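Local coordinates for periplasmic binding protein/LacI transcriptional regulator (Shewanella sp. ANA-3, PDB 5OCP) that probably delivers L-arabinofuranose, which it binds in the periplasm in both anomeric forms, to the membrane part of an arabinose ABC transporter, at residues 9-12 against 13-17; 41-44 against 45-49; 104-107 against 108-111. All coordinates share one frame; numbering follows the deposited sequence.

Contact 1: 9-12 against 13-17; sequences GSES and GWRTS. With FUB (beta-L-arabinofuranose), chain J; AHR (alpha-L-arabinofuranose), chain I.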
loop_
_atom_site.group_PDB
_atom_site.type_symbol
_atom_site.label_atom_id
_atom_site.label_comp_id
_atom_site.label_asym_id
_atom_site.label_seq_id
_atom_site.Cartn_x
_atom_site.Cartn_y
_atom_site.Cartn_z
ATOM N N GLY A 9 0.565 6.928 -8.910
ATOM C CA GLY A 9 -0.603 6.775 -9.761
ATOM C C GLY A 9 -1.878 6.706 -8.950
ATOM O O GLY A 9 -1.963 7.309 -7.890
ATOM N N SER A 10 -2.830 5.919 -9.433
ATOM C CA SER A 10 -4.169 5.809 -8.845
ATOM C C SER A 10 -4.687 4.390 -8.951
ATOM O O SER A 10 -5.878 4.158 -9.154
ATOM C CB SER A 10 -5.092 6.854 -9.486
ATOM O OG SER A 10 -5.128 6.592 -10.855
ATOM N N GLU A 11 -3.796 3.406 -8.805
ATOM C CA GLU A 11 -4.129 2.010 -9.028
ATOM C C GLU A 11 -5.179 1.410 -8.041
ATOM O O GLU A 11 -5.810 0.413 -8.349
ATOM C CB GLU A 11 -2.869 1.125 -9.025
ATOM C CG GLU A 11 -2.119 0.910 -7.694
ATOM C CD GLU A 11 -1.250 2.080 -7.215
ATOM O OE1 GLU A 11 -1.134 3.109 -7.912
ATOM O OE2 GLU A 11 -0.768 2.016 -6.059
ATOM N N SER A 12 -5.275 1.978 -6.833
ATOM C CA SER A 12 -6.131 1.452 -5.771
ATOM C C SER A 12 -6.777 2.659 -5.136
ATOM O O SER A 12 -6.218 3.768 -5.093
ATOM C CB SER A 12 -5.333 0.596 -4.701
ATOM O OG SER A 12 -4.456 1.480 -4.010
ATOM N N GLY A 13 -7.921 2.405 -4.534
ATOM C CA GLY A 13 -8.502 3.322 -3.629
ATOM C C GLY A 13 -7.629 3.728 -2.461
ATOM O O GLY A 13 -7.647 4.939 -2.040
ATOM N N TRP A 14 -6.807 2.825 -1.945
ATOM C CA TRP A 14 -5.810 3.240 -0.976
ATOM C C TRP A 14 -4.889 4.366 -1.505
ATOM O O TRP A 14 -4.700 5.425 -0.837
ATOM C CB TRP A 14 -4.960 2.069 -0.402
ATOM C CG TRP A 14 -4.050 2.617 0.646
ATOM C CD1 TRP A 14 -4.370 2.784 2.023
ATOM C CD2 TRP A 14 -2.739 3.166 0.511
ATOM N NE1 TRP A 14 -3.313 3.379 2.677
ATOM C CE2 TRP A 14 -2.347 3.688 1.784
ATOM C CE3 TRP A 14 -1.861 3.357 -0.561
ATOM C CZ2 TRP A 14 -1.101 4.261 1.990
ATOM C CZ3 TRP A 14 -0.635 3.903 -0.343
ATOM C CH2 TRP A 14 -0.269 4.378 0.912
ATOM N N ARG A 15 -4.355 4.162 -2.706
ATOM C CA ARG A 15 -3.460 5.131 -3.269
ATOM C C ARG A 15 -4.093 6.493 -3.435
ATOM O O ARG A 15 -3.457 7.538 -3.188
ATOM C CB ARG A 15 -2.964 4.609 -4.595
ATOM C CG ARG A 15 -2.138 5.573 -5.393
ATOM C CD ARG A 15 -0.713 5.716 -5.003
ATOM N NE ARG A 15 -0.032 4.432 -4.744
ATOM C CZ ARG A 15 1.056 4.317 -3.952
ATOM N NH1 ARG A 15 1.589 5.365 -3.433
ATOM N NH2 ARG A 15 1.540 3.110 -3.586
ATOM N N THR A 16 -5.339 6.520 -3.925
ATOM C CA THR A 16 -5.997 7.832 -4.100
ATOM C C THR A 16 -6.301 8.444 -2.757
ATOM O O THR A 16 -6.156 9.719 -2.585
ATOM C CB THR A 16 -7.254 7.720 -4.977
ATOM O OG1 THR A 16 -8.102 6.752 -4.451
ATOM C CG2 THR A 16 -6.921 7.231 -6.365
ATOM N N SER A 17 -6.621 7.637 -1.749
ATOM C CA SER A 17 -6.761 8.140 -0.384
ATOM C C SER A 17 -5.480 8.753 0.190
ATOM O O SER A 17 -5.497 9.807 0.903
ATOM C CB SER A 17 -7.352 7.067 0.575
ATOM O OG SER A 17 -6.342 6.141 1.046
HETATM O O5 FUB J . 2.550 0.845 -1.476
HETATM C C5 FUB J . 1.318 0.633 -0.860
HETATM C C4 FUB J . 0.438 -0.257 -1.722
HETATM O O4 FUB J . 0.322 0.234 -3.035
HETATM C C3 FUB J . -0.977 -0.403 -1.141
HETATM O O3 FUB J . -0.953 -1.411 -0.178
HETATM C C2 FUB J . -1.754 -0.750 -2.406
HETATM O O2 FUB J . -3.131 -0.460 -2.342
HETATM C C1 FUB J . -0.998 -0.050 -3.535
HETATM O O1 FUB J . -1.589 1.139 -3.730
HETATM O O5 AHR I . 2.551 0.845 -1.477
HETATM C C5 AHR I . 1.322 0.632 -0.854
HETATM C C4 AHR I . 0.444 -0.261 -1.712
HETATM O O4 AHR I . 0.321 0.249 -3.018
HETATM C C3 AHR I . -0.971 -0.409 -1.121
HETATM O O3 AHR I . -0.953 -1.427 -0.174
HETATM C C2 AHR I . -1.748 -0.682 -2.399
HETATM O O2 AHR I . -3.124 -0.451 -2.342
HETATM C C1 AHR I . -1.081 0.328 -3.316
HETATM O O1 AHR I . -1.286 -0.035 -4.584
#
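The Arg-15 guanidinium meets Glu-11 OE2 at its edge, 10° out of its own plane, while one of its faces lies under Trp-14, whose CZ3 stands 3.9 Å above the plane and is offset toward the rim. Also at the edge comes the sugar ring oxygen O4, which takes a hydrogen bond from Arg-15 NH2 (3.2 Å in either anomer). This is the turn from strand 2-7 into helix 13-29 of the periplasmic binding protein fold, where the N-terminal end of the helix is part of the arabinofuranose pocket. The salt bridge from Arg-15 NE to Glu-11 OE2 is short, 2.8 Å, and nearly straight at 170°. It uses the syn lone pair of the carboxylate, although the two planes are twisted 36° apart. To reach it the arginine bends at its second and third torsions, and Gly-9 O lies against the folded chain, 3.0 Å from Arg-15 CG. Arg-15 NH2 makes a salt bridge with Asp-88, a second acid for the guanidinium, and NH1 is bonded to Gln-7, so several groups fix how the guanidinium is turned. The Trp-14 ring meets sugar C5 obliquely, and its NE1 is tied to Leu-243 O. Glu-11 OE2 is also 2.6 Å from O1 of either anomer, so one carboxylate oxygen faces both arginine and sugar; its OE1 is bonded to Gln-40. Ser-12 is the N-cap. Its hydroxyl sits between its own backbone N and carbonyl carbon and accepts from Arg-15 N. The same oxygen, Ser-12 OG, lies 2.9 Å from O2 of either anomer and equally near O1 of the beta form, so the acceptor of its proton is not settled.

Contact 2: 41-44 against 45-49; sequences KQEN and QIKAV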
loop_
_atom_site.group_PDB
_atom_site.type_symbol
_atom_site.label_atom_id
_atom_site.label_comp_id
_atom_site.label_asym_id
_atom_site.label_seq_id
_atom_site.Cartn_x
_atom_site.Cartn_y
_atom_site.Cartn_z
ATOM N N LYS A 41 3.907 5.019 -14.146
ATOM C CA LYS A 41 5.185 4.901 -14.884
ATOM C C LYS A 41 6.335 5.588 -14.165
ATOM O O LYS A 41 6.307 6.808 -13.910
ATOM C CB LYS A 41 5.032 5.415 -16.306
ATOM C CG LYS A 41 3.954 4.657 -17.057
ATOM C CD LYS A 41 3.801 5.263 -18.441
ATOM C CE LYS A 41 2.944 4.355 -19.333
ATOM N NZ LYS A 41 3.399 4.442 -20.763
ATOM N N GLN A 42 7.413 4.844 -13.863
ATOM C CA GLN A 42 8.536 5.427 -13.196
ATOM C C GLN A 42 9.124 6.597 -13.986
ATOM O O GLN A 42 9.581 7.608 -13.453
ATOM C CB GLN A 42 9.630 4.355 -12.916
ATOM C CG GLN A 42 10.907 5.013 -12.339
ATOM C CD GLN A 42 11.918 4.006 -11.918
ATOM O OE1 GLN A 42 11.927 2.917 -12.511
ATOM N NE2 GLN A 42 12.764 4.323 -10.852
ATOM N N GLU A 43 9.134 6.467 -15.306
ATOM C CA GLU A 43 9.641 7.527 -16.095
ATOM C C GLU A 43 8.946 8.837 -15.886
ATOM O O GLU A 43 9.564 9.862 -15.902
ATOM C CB GLU A 43 9.618 7.143 -17.596
ATOM C CG GLU A 43 10.926 6.537 -18.004
ATOM C CD GLU A 43 12.149 7.466 -17.684
ATOM O OE1 GLU A 43 13.191 6.954 -17.181
ATOM O OE2 GLU A 43 12.048 8.729 -17.848
ATOM N N ASN A 44 7.637 8.765 -15.656
ATOM C CA ASN A 44 6.903 10.020 -15.319
ATOM C C ASN A 44 7.262 10.587 -13.951
ATOM O O ASN A 44 7.295 11.814 -13.748
ATOM C CB ASN A 44 5.426 9.800 -15.461
ATOM C CG ASN A 44 4.992 9.531 -16.894
ATOM O OD1 ASN A 44 5.655 10.002 -17.837
ATOM N ND2 ASN A 44 3.816 8.904 -17.070
ATOM N N GLN A 45 7.578 9.689 -12.999
ATOM C CA GLN A 45 8.084 10.189 -11.739
ATOM C C GLN A 45 9.374 10.899 -11.888
ATOM O O GLN A 45 9.573 11.973 -11.321
ATOM C CB GLN A 45 8.248 9.078 -10.686
ATOM C CG GLN A 45 6.983 8.321 -10.394
ATOM C CD GLN A 45 7.002 7.504 -9.118
ATOM O OE1 GLN A 45 7.283 6.323 -9.164
ATOM N NE2 GLN A 45 6.708 8.144 -7.995
ATOM N N ILE A 46 10.280 10.319 -12.659
ATOM C CA ILE A 46 11.574 10.964 -12.859
ATOM C C ILE A 46 11.456 12.344 -13.531
ATOM O O ILE A 46 12.084 13.343 -13.142
ATOM C CB ILE A 46 12.541 10.014 -13.608
ATOM C CG1 ILE A 46 12.840 8.791 -12.709
ATOM C CG2 ILE A 46 13.859 10.763 -13.877
ATOM C CD1 ILE A 46 13.510 7.686 -13.480
ATOM N N LYS A 47 10.556 12.423 -14.497
ATOM C CA LYS A 47 10.250 13.697 -15.092
ATOM C C LYS A 47 9.703 14.754 -14.150
ATOM O O LYS A 47 10.118 15.913 -14.177
ATOM C CB LYS A 47 9.321 13.482 -16.283
ATOM C CG LYS A 47 10.011 12.810 -17.466
ATOM C CD LYS A 47 9.107 12.824 -18.690
ATOM C CE LYS A 47 9.943 12.417 -19.945
ATOM N NZ LYS A 47 10.093 10.937 -19.950
ATOM N N ALA A 48 8.750 14.365 -13.303
ATOM C CA ALA A 48 8.208 15.251 -12.283
ATOM C C ALA A 48 9.287 15.755 -11.350
ATOM O O ALA A 48 9.375 16.927 -11.081
ATOM C CB ALA A 48 7.138 14.526 -11.470
ATOM N N VAL A 49 10.130 14.842 -10.871
ATOM C CA VAL A 49 11.217 15.203 -9.980
ATOM C C VAL A 49 12.195 16.194 -10.635
ATOM O O VAL A 49 12.582 17.205 -10.002
ATOM C CB VAL A 49 11.942 13.983 -9.423
ATOM C CG1 VAL A 49 13.098 14.411 -8.605
ATOM C CG2 VAL A 49 11.027 13.122 -8.586
HETATM O O HOH W 1 7.855 9.488 -19.297
#
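Lys-47 and Glu-43 lie one helical turn apart, and the lysine runs back along that turn toward the glutamate. Lys-47 CB rests 3.6 Å from the carbonyl oxygen Glu-43 O. CG, anti to its carbonyl carbon (chi1 -70°), is a little nearer, 3.4 Å from Glu-43 O, and CD passes by more loosely. The chain stays stretched until its last torsion, which turns to 79° and swings the ammonium back over the first turn. There Lys-47 NZ faces Glu-43 OE2 at 3.6 Å, a long salt bridge on the exposed side. NZ also donates to a water, 2.7 Å away, that in turn donates to Asn-44 OD1, so the ammonium is linked to two neighbouring residues of the preceding turn. Asn-44 ND2 turns to Ala-38 O, holding the amide to the loop that leads into the helix. All this takes place on the first turns of helix 42-54, which follows strand 32-37 in the alternating beta-alpha order of the lobe. Lys-41 is the N-cap, and the i to i+4 backbone bonds begin from its carbonyl with Gln-45 N. Next comes Ile-46 N to Gln-42 O, at 2.9 Å. On another flank of the helix Ile-46 CD1 touches Gln-42 CG at 3.9 Å and lies close to Glu-43 OE1, while its side chain also packs on Val-73 of helix 71-79. Gln-45 turns inward, its amide bonded to Ala-63 O, Val-65 N and Ser-6 OG, and Gln-42 NE2 reaches Thr-68 O.

Contact 3: 104-107 against 108-111; sequences ASDF and SEEG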
loop_
_atom_site.group_PDB
_atom_site.type_symbol
_atom_site.label_atom_id
_atom_site.label_comp_id
_atom_site.label_asym_id
_atom_site.label_seq_id
_atom_site.Cartn_x
_atom_site.Cartn_y
_atom_site.Cartn_z
ATOM N N ALA A 104 7.547 5.140 6.386
ATOM C CA ALA A 104 6.921 3.980 5.816
ATOM C C ALA A 104 6.345 3.087 6.925
ATOM O O ALA A 104 6.800 3.147 8.061
ATOM C CB ALA A 104 7.891 3.220 4.945
ATOM N N SER A 105 5.412 2.230 6.570
ATOM C CA SER A 105 5.090 1.088 7.418
ATOM C C SER A 105 6.068 -0.033 7.140
ATOM O O SER A 105 6.910 0.028 6.204
ATOM C CB SER A 105 3.648 0.612 7.153
ATOM O OG SER A 105 3.631 0.151 5.786
ATOM N N ASP A 106 6.057 -1.030 8.020
ATOM C CA ASP A 106 6.860 -2.231 7.854
ATOM C C ASP A 106 5.981 -3.288 7.113
ATOM O O ASP A 106 5.167 -3.994 7.695
ATOM C CB ASP A 106 7.371 -2.757 9.182
ATOM C CG ASP A 106 8.258 -4.015 9.021
ATOM O OD1 ASP A 106 8.235 -4.701 7.967
ATOM O OD2 ASP A 106 8.893 -4.385 10.049
ATOM N N PHE A 107 6.184 -3.337 5.800
ATOM C CA PHE A 107 5.415 -4.237 4.952
ATOM C C PHE A 107 5.600 -5.705 5.329
ATOM O O PHE A 107 4.665 -6.472 5.230
ATOM C CB PHE A 107 5.824 -4.063 3.469
ATOM C CG PHE A 107 5.559 -2.718 2.902
ATOM C CD1 PHE A 107 4.248 -2.235 2.813
ATOM C CD2 PHE A 107 6.576 -1.987 2.330
ATOM C CE1 PHE A 107 3.977 -1.020 2.230
ATOM C CE2 PHE A 107 6.329 -0.757 1.737
ATOM C CZ PHE A 107 5.032 -0.261 1.722
ATOM N N SER A 108 6.832 -6.101 5.738
ATOM C CA SER A 108 7.073 -7.510 6.202
ATOM C C SER A 108 6.284 -7.813 7.453
ATOM O O SER A 108 5.652 -8.855 7.534
ATOM C CB SER A 108 8.567 -7.778 6.478
ATOM O OG SER A 108 9.268 -7.617 5.296
ATOM N N GLU A 109 6.126 -6.805 8.332
ATOM C CA GLU A 109 5.338 -6.957 9.542
ATOM C C GLU A 109 3.847 -7.093 9.192
ATOM O O GLU A 109 3.134 -7.905 9.792
ATOM C CB GLU A 109 5.552 -5.801 10.532
ATOM C CG GLU A 109 4.695 -5.937 11.762
ATOM C CD GLU A 109 4.890 -4.804 12.804
ATOM O OE1 GLU A 109 5.965 -4.119 12.821
ATOM O OE2 GLU A 109 3.963 -4.604 13.636
ATOM N N GLU A 110 3.401 -6.335 8.187
ATOM C CA GLU A 110 2.000 -6.422 7.732
ATOM C C GLU A 110 1.722 -7.855 7.256
ATOM O O GLU A 110 0.738 -8.487 7.676
ATOM C CB GLU A 110 1.696 -5.449 6.612
ATOM C CG GLU A 110 1.721 -3.996 7.034
ATOM C CD GLU A 110 1.749 -3.017 5.873
ATOM O OE1 GLU A 110 1.794 -3.350 4.677
ATOM O OE2 GLU A 110 1.746 -1.835 6.165
ATOM N N GLY A 111 2.601 -8.388 6.432
ATOM C CA GLY A 111 2.485 -9.791 5.934
ATOM C C GLY A 111 2.569 -10.829 7.019
ATOM O O GLY A 111 1.760 -11.782 7.058
#
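Glu-110 reaches back along the helix end to Ser-105 on the buried side of this turn. Its carboxylate accepts from the serine hydroxyl, Ser-105 OG to Glu-110 OE2 2.8 Å, with the donor above the carboxylate plane. The other oxygen, Glu-110 OE1, comes to the edge of the Phe-107 ring, 3.3 Å from Phe-107 CD1; the two side chains run alongside each other, pointing the same way, with ring and carboxylate planes 81° apart. OE1 also forms a salt bridge with Arg-143 NE, and Phe-107 packs on that arginine and on Ala-139 of helix 138-151. Both oxygens of this buried acid are therefore engaged, and the extended chain beyond CG carries them there. Because Arg-143 NH1 is hydrogen-bonded to the sugar, Glu-110 is a second-shell residue behind the pocket. An alanine in place of Glu-110 would remove the carboxylate, and is likely to leave the Arg-143 guanidinium without its mate, freer to turn away from the sugar, and the Ser-105 hydroxyl without its acceptor.

The other side is looser and partly exposed. Asp-106, with its CG anti to the backbone N (chi1 -178°), brings OD1 over the helix start, where Glu-109 N donates to Asp-106 OD1 at 3.0 Å from 71° out of the carboxylate plane. The acids then cross near a right angle, Asp-106 OD2 to Glu-109 OE1 4.0 Å, like charges probably eased by the salt bridge from Glu-109 OE2 to Lys-113. Glu-110 N also bonds to Asp-106 O. The polar side is an aspartate N-cap where the chain passes from strand 101-104 of one lobe into helix 107-121, which leads to the sheet of the other lobe, beside the arabinofuranose pocket.

In the fold
Each contact is the N-terminal start of a helix that follows a strand of the same parallel sheet, yet their settings differ. Contacts 1 and 3 are partly buried, their centres about 9 and 10 Å from the centre of the chain, and both bear on the sugar: contact 1 touches it directly, contact 3 mainly through a supporting acid and a nearby ring. Contact 2 lies at the surface, its centre about 19 Å from that of the chain. Both inner turns have capping side chains, serine in one and aspartate in the other, and acids paired with arginines, within the turn in contact 1 and with Arg-143 of another helix in contact 3; the outer one relies on a long salt bridge and a water.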